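Local coordinates for protein 2-oxo-1,2-dihydroquinoline 8-monooxygenase, oxygenase component (Pseudomonas putida, PDB 1Z02) that serves as the oxygenase component of a 2-oxoquinoline 8-monooxygenase, with a Rieske [2Fe-2S] cluster and a mononuclear iron at which oxygen is probably activated, at residues M263-T268 with H291-V296; S246-A251 with T268-P273; A36-I41 with I321-H326; I61-V66 with P435-E440. One frame throughout, in Å; residues are numbered along the deposited sequence.

Contacts 1 and 2 lie in the catalytic domain and share Thr268; both reach the seven-stranded antiparallel sheet, at strands 250-253, 261-264 and 293-297. Contact 1 is buried and rests on aromatic rings and a methionine-arginine crossing. Contact 2 lies farther from the chain centre and is partly buried; it adds a salt bridge. Contacts 3 and 4 lie about 11 Å apart between centres and touch through Ile321 and Gly65. Contact 3, partly buried, sets the N-terminal region on the turn before strand 325-335 of the same sheet. Contact 4 is buried and mainly apolar, between the Rieske domain and the C-terminal tail. No hydrogen bond spans the paired segments in contacts 3 or 4.

Contact 1. Residues M263-T268 with H291-V296; sequences MQWLFT and HYRTSV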
loop_
_atom_site.group_PDB
_atom_site.type_symbol
_atom_site.label_atom_id
_atom_site.label_comp_id
_atom_site.label_asym_id
_atom_site.label_seq_id
_atom_site.Cartn_x
_atom_site.Cartn_y
_atom_site.Cartn_z
ATOM N N MET A 263 26.876 29.644 5.368
ATOM C CA MET A 263 26.175 30.914 5.493
ATOM C C MET A 263 26.145 31.544 4.109
ATOM O O MET A 263 27.188 31.717 3.483
ATOM C CB MET A 263 26.920 31.842 6.460
ATOM C CG MET A 263 26.429 33.282 6.465
ATOM S SD MET A 263 25.017 33.514 7.533
ATOM C CE MET A 263 23.855 32.922 6.667
ATOM N N GLN A 264 24.954 31.882 3.630
ATOM C CA GLN A 264 24.823 32.501 2.320
ATOM C C GLN A 264 24.843 34.022 2.459
ATOM O O GLN A 264 24.033 34.601 3.193
ATOM C CB GLN A 264 23.534 32.029 1.656
ATOM C CG GLN A 264 23.449 30.515 1.538
ATOM C CD GLN A 264 22.305 30.063 0.677
ATOM O OE1 GLN A 264 21.136 30.202 1.040
ATOM N NE2 GLN A 264 22.632 29.529 -0.488
ATOM N N TRP A 265 25.783 34.658 1.759
ATOM C CA TRP A 265 25.933 36.110 1.815
ATOM C C TRP A 265 24.837 36.827 1.033
ATOM O O TRP A 265 25.094 37.422 -0.016
ATOM C CB TRP A 265 27.312 36.534 1.285
ATOM C CG TRP A 265 28.475 35.938 2.014
ATOM C CD1 TRP A 265 29.368 35.037 1.519
ATOM C CD2 TRP A 265 28.893 36.221 3.352
ATOM N NE1 TRP A 265 30.321 34.742 2.464
ATOM C CE2 TRP A 265 30.052 35.459 3.601
ATOM C CE3 TRP A 265 28.402 37.051 4.370
ATOM C CZ2 TRP A 265 30.734 35.496 4.828
ATOM C CZ3 TRP A 265 29.082 37.089 5.594
ATOM C CH2 TRP A 265 30.235 36.316 5.807
ATOM N N LEU A 266 23.611 36.763 1.543
ATOM C CA LEU A 266 22.495 37.416 0.883
ATOM C C LEU A 266 22.537 38.915 1.128
ATOM O O LEU A 266 23.015 39.380 2.167
ATOM C CB LEU A 266 21.161 36.841 1.374
ATOM C CG LEU A 266 20.919 35.357 1.103
ATOM C CD1 LEU A 266 19.466 35.047 1.390
ATOM C CD2 LEU A 266 21.247 35.027 -0.349
ATOM N N PHE A 267 22.032 39.660 0.154
ATOM C CA PHE A 267 21.995 41.116 0.206
ATOM C C PHE A 267 23.380 41.749 0.276
ATOM O O PHE A 267 23.636 42.686 1.038
ATOM C CB PHE A 267 21.094 41.593 1.353
ATOM C CG PHE A 267 19.650 41.226 1.157
ATOM C CD1 PHE A 267 19.159 40.001 1.602
ATOM C CD2 PHE A 267 18.797 42.075 0.456
ATOM C CE1 PHE A 267 17.846 39.622 1.346
ATOM C CE2 PHE A 267 17.482 41.708 0.193
ATOM C CZ PHE A 267 17.006 40.477 0.640
ATOM N N THR A 268 24.275 41.199 -0.535
ATOM C CA THR A 268 25.632 41.694 -0.675
ATOM C C THR A 268 25.849 41.602 -2.173
ATOM O O THR A 268 24.990 41.091 -2.894
ATOM C CB THR A 268 26.690 40.820 0.054
ATOM O OG1 THR A 268 26.746 39.515 -0.534
ATOM C CG2 THR A 268 26.360 40.707 1.524
ATOM N N HIS A 291 14.619 42.397 3.950
ATOM C CA HIS A 291 16.000 41.979 4.112
ATOM C C HIS A 291 15.983 40.743 5.002
ATOM O O HIS A 291 15.355 40.741 6.066
ATOM C CB HIS A 291 16.844 43.079 4.760
ATOM C CG HIS A 291 17.043 44.282 3.892
ATOM N ND1 HIS A 291 17.312 44.190 2.541
ATOM C CD2 HIS A 291 17.027 45.603 4.180
ATOM C CE1 HIS A 291 17.450 45.401 2.037
ATOM N NE2 HIS A 291 17.284 46.279 3.013
ATOM N N TYR A 292 16.676 39.696 4.558
ATOM C CA TYR A 292 16.742 38.432 5.286
ATOM C C TYR A 292 17.959 37.651 4.802
ATOM O O TYR A 292 18.500 37.934 3.738
ATOM C CB TYR A 292 15.476 37.615 5.012
ATOM C CG TYR A 292 15.355 37.207 3.561
ATOM C CD1 TYR A 292 15.981 36.053 3.080
ATOM C CD2 TYR A 292 14.654 37.999 2.654
ATOM C CE1 TYR A 292 15.909 35.706 1.732
ATOM C CE2 TYR A 292 14.576 37.655 1.303
ATOM C CZ TYR A 292 15.203 36.512 0.853
ATOM O OH TYR A 292 15.114 36.162 -0.470
ATOM N N ARG A 293 18.383 36.667 5.586
ATOM C CA ARG A 293 19.531 35.848 5.220
ATOM C C ARG A 293 19.316 34.400 5.663
ATOM O O ARG A 293 18.856 34.140 6.771
ATOM C CB ARG A 293 20.800 36.420 5.861
ATOM C CG ARG A 293 22.082 35.755 5.412
ATOM C CD ARG A 293 23.285 36.593 5.803
ATOM N NE ARG A 293 23.443 36.709 7.248
ATOM C CZ ARG A 293 24.398 37.424 7.835
ATOM N NH1 ARG A 293 24.477 37.473 9.160
ATOM N NH2 ARG A 293 25.273 38.095 7.098
ATOM N N THR A 294 19.651 33.461 4.787
ATOM C CA THR A 294 19.491 32.046 5.086
ATOM C C THR A 294 20.812 31.300 5.195
ATOM O O THR A 294 21.778 31.592 4.487
ATOM C CB THR A 294 18.650 31.337 4.001
ATOM O OG1 THR A 294 19.186 31.641 2.706
ATOM C CG2 THR A 294 17.210 31.784 4.077
ATOM N N SER A 295 20.833 30.327 6.093
ATOM C CA SER A 295 22.003 29.490 6.308
ATOM C C SER A 295 21.491 28.107 6.699
ATOM O O SER A 295 20.343 27.961 7.124
ATOM C CB SER A 295 22.883 30.067 7.425
ATOM O OG SER A 295 22.156 30.259 8.628
ATOM N N VAL A 296 22.334 27.092 6.544
ATOM C CA VAL A 296 21.946 25.733 6.893
ATOM C C VAL A 296 23.118 24.978 7.522
ATOM O O VAL A 296 24.253 25.065 7.058
ATOM C CB VAL A 296 21.408 24.966 5.641
ATOM C CG1 VAL A 296 22.483 24.893 4.573
ATOM C CG2 VAL A 296 20.929 23.557 6.042
HETATM O O HOH W 1 25.222 38.715 4.191
#
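The Phe267 ring carries His291 CA over one face, a CH-pi contact with CA 4.1 Å from the ring centroid. The His291 imidazole turns its edge to the Phe267 face, with ND1 3.3 Å from Phe267 CD2, an offset edge-to-face pair with planes at 83°. The rim of Phe267 in turn points at the face of Tyr292, an edge-to-face pair. Tyr292 CG lies between its backbone N and carbonyl carbon (chi1 64°), which brings it to 4.1 Å from Phe267 CE1. Phe267 CE1 also lies 3.0 Å from Tyr292 O, a buried oxygen with no hydrogen-bond partner. An alanine in place of Phe267 would probably leave the His291 edge and the Tyr292 face without their aromatic partner and open a gap beside Tyr292 O. Leu266 CD1 packs on Tyr292 CE1 at 3.6 Å. These residues extend two neighbouring strands of the antiparallel sheet of the catalytic domain, a Bet v 1-like fold. Within the sheet Met263 and Ser295 form a non-hydrogen-bonded pair, and Gln264 N gives a weak bond to Thr294 O. Met263 crosses Arg293 at about a right angle. Its SD sits over one guanidinium face, 3.6 Å from Arg293 NE. A water in the guanidinium plane joins Arg293 NH2 to Leu266 O. Arg293 also bonds to Glu305 and Pro181. The Tyr292 side chain is about 8 Å from that of the iron ligand His221.

Contact 2. Residues S246-A251 with T268-P273; sequences SDDCIA and TDKWAP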
loop_
_atom_site.group_PDB
_atom_site.type_symbol
_atom_site.label_atom_id
_atom_site.label_comp_id
_atom_site.label_asym_id
_atom_site.label_seq_id
_atom_site.Cartn_x
_atom_site.Cartn_y
_atom_site.Cartn_z
ATOM N N SER A 246 30.000 35.572 -7.463
ATOM C CA SER A 246 31.354 35.128 -7.195
ATOM C C SER A 246 31.381 33.717 -6.651
ATOM O O SER A 246 30.352 33.137 -6.309
ATOM C CB SER A 246 32.053 36.067 -6.211
ATOM O OG SER A 246 31.413 36.063 -4.947
ATOM N N ASP A 247 32.588 33.186 -6.560
ATOM C CA ASP A 247 32.820 31.839 -6.093
ATOM C C ASP A 247 32.574 31.688 -4.608
ATOM O O ASP A 247 32.128 30.641 -4.152
ATOM C CB ASP A 247 34.259 31.457 -6.405
ATOM C CG ASP A 247 34.364 30.116 -7.029
ATOM O OD1 ASP A 247 35.483 29.692 -7.373
ATOM O OD2 ASP A 247 33.312 29.484 -7.179
ATOM N N ASP A 248 32.889 32.736 -3.857
ATOM C CA ASP A 248 32.724 32.728 -2.411
ATOM C C ASP A 248 31.384 33.323 -1.977
ATOM O O ASP A 248 31.293 33.957 -0.930
ATOM C CB ASP A 248 33.863 33.513 -1.762
ATOM C CG ASP A 248 33.921 34.955 -2.234
ATOM O OD1 ASP A 248 34.727 35.719 -1.666
ATOM O OD2 ASP A 248 33.171 35.325 -3.165
ATOM N N CYS A 249 30.348 33.125 -2.783
ATOM C CA CYS A 249 29.022 33.637 -2.454
ATOM C C CYS A 249 28.498 32.946 -1.200
ATOM O O CYS A 249 27.562 33.422 -0.561
ATOM C CB CYS A 249 28.059 33.385 -3.609
ATOM S SG CYS A 249 27.899 31.635 -4.002
ATOM N N ILE A 250 29.109 31.814 -0.859
ATOM C CA ILE A 250 28.720 31.046 0.320
ATOM C C ILE A 250 29.951 30.761 1.175
ATOM O O ILE A 250 31.008 30.419 0.656
ATOM C CB ILE A 250 28.070 29.691 -0.081
ATOM C CG1 ILE A 250 26.800 29.939 -0.902
ATOM C CG2 ILE A 250 27.764 28.863 1.166
ATOM C CD1 ILE A 250 26.145 28.678 -1.413
ATOM N N ALA A 251 29.817 30.913 2.487
ATOM C CA ALA A 251 30.919 30.651 3.396
ATOM C C ALA A 251 30.674 29.336 4.130
ATOM O O ALA A 251 29.665 29.179 4.827
ATOM C CB ALA A 251 31.055 31.795 4.396
ATOM N N THR A 268 24.275 41.199 -0.535
ATOM C CA THR A 268 25.632 41.694 -0.675
ATOM C C THR A 268 25.849 41.602 -2.173
ATOM O O THR A 268 24.990 41.091 -2.894
ATOM C CB THR A 268 26.690 40.820 0.054
ATOM O OG1 THR A 268 26.746 39.515 -0.534
ATOM C CG2 THR A 268 26.360 40.707 1.524
ATOM N N ASP A 269 26.985 42.077 -2.656
ATOM C CA ASP A 269 27.231 42.023 -4.085
ATOM C C ASP A 269 27.496 40.607 -4.613
ATOM O O ASP A 269 27.589 40.403 -5.821
ATOM C CB ASP A 269 28.382 42.962 -4.432
ATOM C CG ASP A 269 29.665 42.527 -3.840
ATOM O OD1 ASP A 269 30.206 41.540 -4.293
ATOM O OD2 ASP A 269 30.164 43.144 -2.911
ATOM N N LYS A 270 27.584 39.632 -3.710
ATOM C CA LYS A 270 27.843 38.244 -4.094
ATOM C C LYS A 270 26.604 37.565 -4.665
ATOM O O LYS A 270 26.703 36.534 -5.325
ATOM C CB LYS A 270 28.351 37.448 -2.890
ATOM C CG LYS A 270 29.514 38.099 -2.172
ATOM C CD LYS A 270 30.750 37.254 -2.261
ATOM C CE LYS A 270 31.916 37.947 -1.598
ATOM N NZ LYS A 270 33.103 37.906 -2.480
ATOM N N TRP A 271 25.443 38.143 -4.384
ATOM C CA TRP A 271 24.180 37.628 -4.889
ATOM C C TRP A 271 23.409 38.762 -5.560
ATOM O O TRP A 271 23.032 39.740 -4.912
ATOM C CB TRP A 271 23.338 37.038 -3.758
ATOM C CG TRP A 271 23.836 35.722 -3.248
ATOM C CD1 TRP A 271 24.694 35.518 -2.207
ATOM C CD2 TRP A 271 23.518 34.422 -3.770
ATOM N NE1 TRP A 271 24.935 34.173 -2.049
ATOM C CE2 TRP A 271 24.232 33.478 -2.998
ATOM C CE3 TRP A 271 22.711 33.966 -4.824
ATOM C CZ2 TRP A 271 24.152 32.099 -3.235
ATOM C CZ3 TRP A 271 22.633 32.594 -5.062
ATOM C CH2 TRP A 271 23.356 31.679 -4.273
ATOM N N ALA A 272 23.171 38.630 -6.859
ATOM C CA ALA A 272 22.458 39.666 -7.598
ATOM C C ALA A 272 21.085 39.209 -8.081
ATOM O O ALA A 272 20.933 38.110 -8.607
ATOM C CB ALA A 272 23.299 40.131 -8.787
ATOM N N PRO A 273 20.063 40.064 -7.915
ATOM C CA PRO A 273 18.708 39.721 -8.350
ATOM C C PRO A 273 18.576 39.766 -9.866
ATOM O O PRO A 273 19.294 40.509 -10.537
ATOM C CB PRO A 273 17.850 40.776 -7.662
ATOM C CG PRO A 273 18.747 41.966 -7.642
ATOM C CD PRO A 273 20.075 41.367 -7.227
#
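Lys270 and Asp248 cross at about a right angle, and the amine reaches both carboxylate oxygens. Lys270 NZ meets Asp248 OD2 at 2.7 Å from the syn side, 25° out of the carboxylate plane. Its second bond, to Asp248 OD1, is weak. The lysine chain bends at chi2 (-116°), which places Lys270 CD beside Ser246 OG, 3.0 Å away. Ser246 OG donates to Asp248 OD2 at 2.6 Å, nearly along the C-O axis. Two donors therefore grip OD2, which would fix the carboxylate and is likely to lower its proton affinity. A methionine in place of Lys270 would probably leave the Asp248 charge without its mate in this contact. Trp271 turns its indole N-H to the other backbone: NE1 donates to Cys249 O at 3.1 Å, with an N-H...O angle of 149°. The donor stands above the carbonyl plane, and the oxygen is tilted from the ring plane. Cys249 SG approaches the six-membered ring of Trp271 obliquely, 4.7 Å from its centroid. Ile250 CG1 reaches the ring edge at Trp271 CZ2, 4.1 Å away. Two type I turns meet here, Ser246 to Cys249 and Thr268 to Trp271. In the second, Thr268 OG1 accepts from Lys270 N, an ST turn. The first turn leads into strand 250-253, at one margin of the seven-stranded sheet. The second leads into strand 271-277, which pairs with strands 241-244 and 282-283, while Trp271 also touches Gln264 of strand 261-264 and Ser393 of helix 392-404.

Contact 3. Residues A36-I41 with I321-H326; sequences AAWGFI and ITDDTH
Trp38 places its CG anti to the carbonyl carbon (chi1 -73°), and Asp323 holds its CG between the backbone N and the carbonyl carbon (chi1 62°). These torsions set the two CG atoms. The side chains beyond them are stacked. Asp323 CB sits over the five-membered ring of Trp38, 3.5 Å from its centroid, as a CH-pi contact. The carboxylate continues across the same indole, with its plane only 8° from the ring plane. Asp323 OD1 passes Trp38 CZ2 at 3.6 Å. The backbone of Thr322 covers the rim of that face, with CA 3.5 Å from Trp38 CZ3. Beside the stack, Ala37 CB meets Asp323 CB at 4.0 Å. Trp38 belongs to a type I turn from Ala36 to Gly39, in the loop between helix 31-34 and strand 43-49. Its partners form the connection between strands 313-320 and 325-335 of the seven-stranded antiparallel sheet of the catalytic domain. There Asp324 N donates to Thr322 OG1 at 3.2 Å, an ST turn, and Thr322 OG1 shares a 2.8 Å hydrogen bond with Thr325 OG1. Asp324 O bonds to Ser423 OG of the second subunit. The Asp323 carboxylate is met by a salt bridge to Lys420 and a hydrogen bond to Tyr377, which would hold it flat on the indole and probably favour its charged form. Across the two segments no hydrogen bond is made; the contact is stacking and CH-pi.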
loop_
_atom_site.group_PDB
_atom_site.type_symbol
_atom_site.label_atom_id
_atom_site.label_comp_id
_atom_site.label_asym_id
_atom_site.label_seq_id
_atom_site.Cartn_x
_atom_site.Cartn_y
_atom_site.Cartn_z
ATOM N N ALA A 36 22.311 8.754 2.424
ATOM C CA ALA A 36 21.605 9.095 3.658
ATOM C C ALA A 36 20.075 9.237 3.587
ATOM O O ALA A 36 19.496 10.146 4.189
ATOM C CB ALA A 36 22.227 10.369 4.253
ATOM N N ALA A 37 19.412 8.323 2.891
ATOM C CA ALA A 37 17.958 8.389 2.778
ATOM C C ALA A 37 17.251 8.364 4.136
ATOM O O ALA A 37 16.298 9.115 4.359
ATOM C CB ALA A 37 17.457 7.244 1.899
ATOM N N TRP A 38 17.716 7.506 5.044
ATOM C CA TRP A 38 17.109 7.392 6.370
ATOM C C TRP A 38 17.547 8.484 7.334
ATOM O O TRP A 38 17.068 8.555 8.464
ATOM C CB TRP A 38 17.407 6.019 6.972
ATOM C CG TRP A 38 16.629 4.924 6.323
ATOM C CD1 TRP A 38 16.919 4.287 5.150
ATOM C CD2 TRP A 38 15.401 4.362 6.793
ATOM N NE1 TRP A 38 15.950 3.360 4.863
ATOM C CE2 TRP A 38 15.006 3.383 5.855
ATOM C CE3 TRP A 38 14.598 4.589 7.917
ATOM C CZ2 TRP A 38 13.837 2.631 6.009
ATOM C CZ3 TRP A 38 13.435 3.841 8.068
ATOM C CH2 TRP A 38 13.068 2.873 7.119
ATOM N N GLY A 39 18.460 9.335 6.874
ATOM C CA GLY A 39 18.941 10.435 7.696
ATOM C C GLY A 39 20.320 10.258 8.312
ATOM O O GLY A 39 20.897 9.166 8.297
ATOM N N PHE A 40 20.851 11.355 8.851
ATOM C CA PHE A 40 22.157 11.345 9.505
ATOM C C PHE A 40 21.905 11.054 10.979
ATOM O O PHE A 40 21.169 11.785 11.646
ATOM C CB PHE A 40 22.850 12.701 9.331
ATOM C CG PHE A 40 23.314 12.971 7.920
ATOM C CD1 PHE A 40 22.949 14.138 7.264
ATOM C CD2 PHE A 40 24.121 12.052 7.246
ATOM C CE1 PHE A 40 23.379 14.393 5.967
ATOM C CE2 PHE A 40 24.556 12.306 5.940
ATOM C CZ PHE A 40 24.182 13.476 5.302
ATOM N N ILE A 41 22.494 9.976 11.484
ATOM C CA ILE A 41 22.292 9.604 12.872
ATOM C C ILE A 41 23.424 10.159 13.730
ATOM O O ILE A 41 24.460 10.567 13.204
ATOM C CB ILE A 41 22.185 8.063 13.001
ATOM C CG1 ILE A 41 21.516 7.697 14.328
ATOM C CG2 ILE A 41 23.556 7.426 12.868
ATOM C CD1 ILE A 41 21.107 6.242 14.420
ATOM N N ILE A 321 11.848 10.546 9.398
ATOM C CA ILE A 321 11.051 9.623 10.193
ATOM C C ILE A 321 11.410 8.233 9.676
ATOM O O ILE A 321 11.841 7.361 10.438
ATOM C CB ILE A 321 9.547 9.887 10.009
ATOM C CG1 ILE A 321 9.202 11.271 10.561
ATOM C CG2 ILE A 321 8.740 8.806 10.727
ATOM C CD1 ILE A 321 7.788 11.700 10.306
ATOM N N THR A 322 11.207 8.046 8.373
ATOM C CA THR A 322 11.575 6.815 7.686
ATOM C C THR A 322 12.344 7.372 6.494
ATOM O O THR A 322 12.751 8.540 6.510
ATOM C CB THR A 322 10.353 5.986 7.190
ATOM O OG1 THR A 322 9.577 6.761 6.270
ATOM C CG2 THR A 322 9.492 5.544 8.363
ATOM N N ASP A 323 12.568 6.569 5.467
ATOM C CA ASP A 323 13.288 7.078 4.314
ATOM C C ASP A 323 12.371 7.794 3.328
ATOM O O ASP A 323 12.840 8.323 2.327
ATOM C CB ASP A 323 14.039 5.944 3.618
ATOM C CG ASP A 323 13.111 4.871 3.084
ATOM O OD1 ASP A 323 12.012 4.681 3.639
ATOM O OD2 ASP A 323 13.499 4.209 2.109
ATOM N N ASP A 324 11.064 7.807 3.585
ATOM C CA ASP A 324 10.173 8.517 2.681
ATOM C C ASP A 324 9.151 9.410 3.384
ATOM O O ASP A 324 8.155 9.802 2.790
ATOM C CB ASP A 324 9.485 7.556 1.696
ATOM C CG ASP A 324 8.392 6.731 2.329
ATOM O OD1 ASP A 324 7.719 5.994 1.574
ATOM O OD2 ASP A 324 8.198 6.815 3.559
ATOM N N THR A 325 9.403 9.714 4.658
ATOM C CA THR A 325 8.557 10.625 5.438
ATOM C C THR A 325 9.475 11.392 6.373
ATOM O O THR A 325 10.530 10.889 6.767
ATOM C CB THR A 325 7.463 9.908 6.286
ATOM O OG1 THR A 325 8.065 8.983 7.198
ATOM C CG2 THR A 325 6.484 9.174 5.387
ATOM N N HIS A 326 9.089 12.619 6.700
ATOM C CA HIS A 326 9.865 13.476 7.589
ATOM C C HIS A 326 8.913 14.377 8.352
ATOM O O HIS A 326 7.751 14.538 7.967
ATOM C CB HIS A 326 10.843 14.351 6.798
ATOM C CG HIS A 326 10.178 15.298 5.846
ATOM N ND1 HIS A 326 9.637 14.888 4.645
ATOM C CD2 HIS A 326 9.939 16.629 5.928
ATOM C CE1 HIS A 326 9.093 15.923 4.031
ATOM N NE2 HIS A 326 9.261 16.994 4.789
#

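Contact 4. Residues I61-V66 with P435-E440; sequences IQICGV and PGYKVE
Strand 58-63 of the Rieske domain receives the C-terminal tail here, through the ring of Tyr437. Ile61 and Tyr437 lie side by side and point the same way. Ile61 CB is 3.6 Å from Tyr437 CZ, and Ile61 CD1 reaches Tyr437 OH at 3.4 Å. Tyr437 CG is anti to the backbone N (chi1 173°), and the ring lies beside Ile61. At the ring edge, in plane, Gln62 O lies 3.4 Å from Tyr437 CE1. This oxygen is buried and has no hydrogen-bond partner. Ile63 crosses the tyrosine obliquely, with CG1 near the ring plane, 4.2 Å from Tyr437 CE1. The strand then enters a beta hairpin with a type I' turn from Ile63 to Val66. Both closing bonds are made: Ile63 N to Val66 O at 3.1 Å and Val66 N to Ile63 O at 2.8 Å. Gly65 in this turn is hydrogen-bonded through its backbone to Ile321, which joins the hairpin to the catalytic domain. Tyr437 OH is hydrogen-bonded to Ala47 O on strand 43-49. Farther along the tail, Val439 CG2 approaches Ile61 N at 4.1 Å, and the backbone of Val439 bonds to Gly60.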
loop_
_atom_site.group_PDB
_atom_site.type_symbol
_atom_site.label_atom_id
_atom_site.label_comp_id
_atom_site.label_asym_id
_atom_site.label_seq_id
_atom_site.Cartn_x
_atom_site.Cartn_y
_atom_site.Cartn_z
ATOM N N ILE A 61 7.562 8.628 19.375
ATOM C CA ILE A 61 7.843 9.252 18.080
ATOM C C ILE A 61 8.826 8.361 17.322
ATOM O O ILE A 61 9.182 7.269 17.783
ATOM C CB ILE A 61 8.491 10.657 18.245
ATOM C CG1 ILE A 61 9.810 10.540 19.011
ATOM C CG2 ILE A 61 7.547 11.580 18.976
ATOM C CD1 ILE A 61 10.488 11.877 19.269
ATOM N N GLN A 62 9.256 8.818 16.153
ATOM C CA GLN A 62 10.224 8.067 15.360
ATOM C C GLN A 62 11.088 9.053 14.582
ATOM O O GLN A 62 10.570 9.908 13.859
ATOM C CB GLN A 62 9.524 7.098 14.384
ATOM C CG GLN A 62 10.489 6.075 13.783
ATOM C CD GLN A 62 9.834 5.075 12.845
ATOM O OE1 GLN A 62 10.423 4.046 12.533
ATOM N NE2 GLN A 62 8.631 5.377 12.380
ATOM N N ILE A 63 12.404 8.928 14.747
ATOM C CA ILE A 63 13.373 9.794 14.083
ATOM C C ILE A 63 14.522 8.952 13.531
ATOM O O ILE A 63 15.069 8.100 14.234
ATOM C CB ILE A 63 13.944 10.855 15.061
ATOM C CG1 ILE A 63 12.816 11.774 15.551
ATOM C CG2 ILE A 63 15.028 11.676 14.354
ATOM C CD1 ILE A 63 13.245 12.733 16.651
ATOM N N CYS A 64 14.892 9.195 12.278
ATOM C CA CYS A 64 15.943 8.422 11.617
ATOM C C CYS A 64 15.648 6.927 11.686
ATOM O O CYS A 64 16.564 6.112 11.797
ATOM C CB CYS A 64 17.315 8.702 12.232
ATOM S SG CYS A 64 17.984 10.352 11.812
ATOM N N GLY A 65 14.363 6.584 11.623
ATOM C CA GLY A 65 13.953 5.192 11.680
ATOM C C GLY A 65 13.967 4.590 13.085
ATOM O O GLY A 65 13.518 3.461 13.288
ATOM N N VAL A 66 14.473 5.348 14.055
ATOM C CA VAL A 66 14.559 4.887 15.437
ATOM C C VAL A 66 13.332 5.262 16.263
ATOM O O VAL A 66 13.000 6.439 16.414
ATOM C CB VAL A 66 15.794 5.491 16.149
ATOM C CG1 VAL A 66 15.899 4.938 17.557
ATOM C CG2 VAL A 66 17.052 5.188 15.359
ATOM N N PRO A 435 0.185 8.554 6.749
ATOM C CA PRO A 435 1.436 8.199 7.420
ATOM C C PRO A 435 1.668 9.307 8.454
ATOM O O PRO A 435 1.359 10.468 8.187
ATOM C CB PRO A 435 2.448 8.237 6.285
ATOM C CG PRO A 435 1.658 7.738 5.127
ATOM C CD PRO A 435 0.341 8.483 5.285
ATOM N N GLY A 436 2.195 8.960 9.625
ATOM C CA GLY A 436 2.383 9.973 10.646
ATOM C C GLY A 436 3.700 10.022 11.402
ATOM O O GLY A 436 4.724 9.524 10.938
ATOM N N TYR A 437 3.659 10.631 12.586
ATOM C CA TYR A 437 4.849 10.802 13.413
ATOM C C TYR A 437 4.624 10.392 14.867
ATOM O O TYR A 437 5.348 9.550 15.403
ATOM C CB TYR A 437 5.277 12.270 13.327
ATOM C CG TYR A 437 6.404 12.672 14.247
ATOM C CD1 TYR A 437 7.672 12.106 14.124
ATOM C CD2 TYR A 437 6.204 13.637 15.235
ATOM C CE1 TYR A 437 8.714 12.497 14.968
ATOM C CE2 TYR A 437 7.228 14.030 16.069
ATOM C CZ TYR A 437 8.479 13.463 15.934
ATOM O OH TYR A 437 9.499 13.895 16.753
ATOM N N LYS A 438 3.617 10.990 15.505
ATOM C CA LYS A 438 3.301 10.675 16.895
ATOM C C LYS A 438 2.549 9.350 16.999
ATOM O O LYS A 438 1.512 9.160 16.358
ATOM C CB LYS A 438 2.475 11.814 17.507
ATOM C CG LYS A 438 3.236 13.138 17.535
ATOM C CD LYS A 438 2.358 14.327 17.929
ATOM C CE LYS A 438 2.105 14.385 19.421
ATOM N NZ LYS A 438 1.398 15.655 19.783
ATOM N N VAL A 439 3.082 8.431 17.800
ATOM C CA VAL A 439 2.453 7.131 17.975
ATOM C C VAL A 439 1.088 7.257 18.642
ATOM O O VAL A 439 0.946 7.919 19.677
ATOM C CB VAL A 439 3.345 6.193 18.821
ATOM C CG1 VAL A 439 2.664 4.850 19.012
ATOM C CG2 VAL A 439 4.684 6.004 18.141
ATOM N N GLU A 440 0.088 6.623 18.031
ATOM C CA GLU A 440 -1.282 6.646 18.535
ATOM C C GLU A 440 -1.365 5.736 19.751
ATOM O O GLU A 440 -0.844 4.616 19.736
ATOM C CB GLU A 440 -2.247 6.154 17.455
ATOM C CG GLU A 440 -3.652 6.730 17.577
ATOM C CD GLU A 440 -4.616 6.128 16.579
ATOM O OE1 GLU A 440 -5.731 6.666 16.420
ATOM O OE2 GLU A 440 -4.258 5.109 15.955
#